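Local structure of chromosome partition protein Smc (Pyrococcus furiosus, 3KTA) at residues B[98-101]-B[102-105]. The protein probably acts in chromosome condensation and partitioning as a homodimer, its terminal segments together forming an ABC-type ATPase head, of which this chain is the C-terminal part. Numbering follows the deposited sequence.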
# COMPACT_ATOMS: atom_id res chain seq x y z
N HIS B 98 9.85 12.82 -4.72
CA HIS B 98 9.92 13.53 -6.00
C HIS B 98 8.74 14.47 -6.26
O HIS B 98 8.63 15.03 -7.35
CB HIS B 98 10.08 12.53 -7.15
CG HIS B 98 11.05 11.43 -6.86
ND1 HIS B 98 10.79 10.11 -7.16
CD2 HIS B 98 12.27 11.45 -6.27
CE1 HIS B 98 11.82 9.37 -6.78
NE2 HIS B 98 12.72 10.16 -6.22
N LEU B 99 7.88 14.66 -5.27
CA LEU B 99 6.78 15.60 -5.41
C LEU B 99 6.99 16.80 -4.51
O LEU B 99 7.44 16.66 -3.37
CB LEU B 99 5.44 14.95 -5.05
CG LEU B 99 4.92 13.83 -5.96
CD1 LEU B 99 3.72 13.16 -5.31
CD2 LEU B 99 4.56 14.39 -7.31
N ASP B 100 6.66 17.99 -5.01
CA ASP B 100 6.81 19.18 -4.18
C ASP B 100 5.65 19.28 -3.17
O ASP B 100 4.70 18.49 -3.21
CB ASP B 100 6.99 20.45 -5.03
CG ASP B 100 5.73 20.86 -5.80
OD1 ASP B 100 4.66 20.25 -5.64
OD2 ASP B 100 5.83 21.84 -6.57
N ASP B 101 5.74 20.21 -2.23
CA ASP B 101 4.70 20.31 -1.21
C ASP B 101 3.29 20.52 -1.77
O ASP B 101 2.33 19.98 -1.24
CB ASP B 101 5.01 21.42 -0.21
CG ASP B 101 6.05 21.02 0.83
OD1 ASP B 101 6.59 19.90 0.78
OD2 ASP B 101 6.32 21.86 1.72
N ALA B 102 3.17 21.31 -2.83
CA ALA B 102 1.86 21.61 -3.39
C ALA B 102 1.18 20.33 -3.84
O ALA B 102 0.01 20.11 -3.58
CB ALA B 102 1.99 22.57 -4.57
N ASN B 103 1.94 19.49 -4.52
CA ASN B 103 1.41 18.23 -5.01
C ASN B 103 1.17 17.19 -3.91
O ASN B 103 0.16 16.48 -3.93
CB ASN B 103 2.32 17.67 -6.10
CG ASN B 103 2.12 18.38 -7.42
OD1 ASN B 103 1.02 18.38 -7.96
ND2 ASN B 103 3.18 19.00 -7.93
N VAL B 104 2.10 17.10 -2.97
CA VAL B 104 1.88 16.20 -1.83
C VAL B 104 0.60 16.57 -1.06
O VAL B 104 -0.17 15.69 -0.69
CB VAL B 104 3.09 16.17 -0.87
CG1 VAL B 104 2.78 15.34 0.37
CG2 VAL B 104 4.33 15.61 -1.58
N LYS B 105 0.35 17.86 -0.85
CA LYS B 105 -0.88 18.26 -0.16
C LYS B 105 -2.13 17.77 -0.90
O LYS B 105 -3.09 17.33 -0.26
CB LYS B 105 -0.94 19.79 0.02
CG LYS B 105 -2.17 20.32 0.80
CD LYS B 105 -2.31 19.63 2.15
CE LYS B 105 -3.28 20.38 3.08
NZ LYS B 105 -4.59 20.71 2.46
O HOH W 1 6.23 18.10 -7.89
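A102 lays its CB 3.7 Å from OD1 of D100, the N-cap residue of helix 101-114. N103 is the residue that the cap grips. Its backbone N donates to D100 OD1 at 3.0 Å with an N-H...O angle of 163°, and its amide ND2 reaches the same oxygen in a weak, bent bond. With CG between its own backbone N and carbonyl carbon (chi1 69°), D100 turns its carboxylate back toward the helix start; the D100 carboxylate and N103 amide planes are 19° apart. A water accepts from both D100 N and N103 ND2, tying the amide to the loop a second time, while N103 OD1 takes a hydrogen bond from R106. V104 N begins the regular helical bonding, meeting D100 O at 3.0 Å, and its CG2 packs 3.7 Å from L99 CB, an apolar contact. K105 N follows with a bond to D101 O (2.9 Å), and its NZ forms a salt bridge with D109. The turn opens helix 101-114, which links strand 89-93 to the parallel strand 119-123 in a beta-alpha-beta crossover: L99 and N103 rest on L72 of helix 67-84, V104 on V128 and M129 of helix 127-130, and D101 pairs with R126.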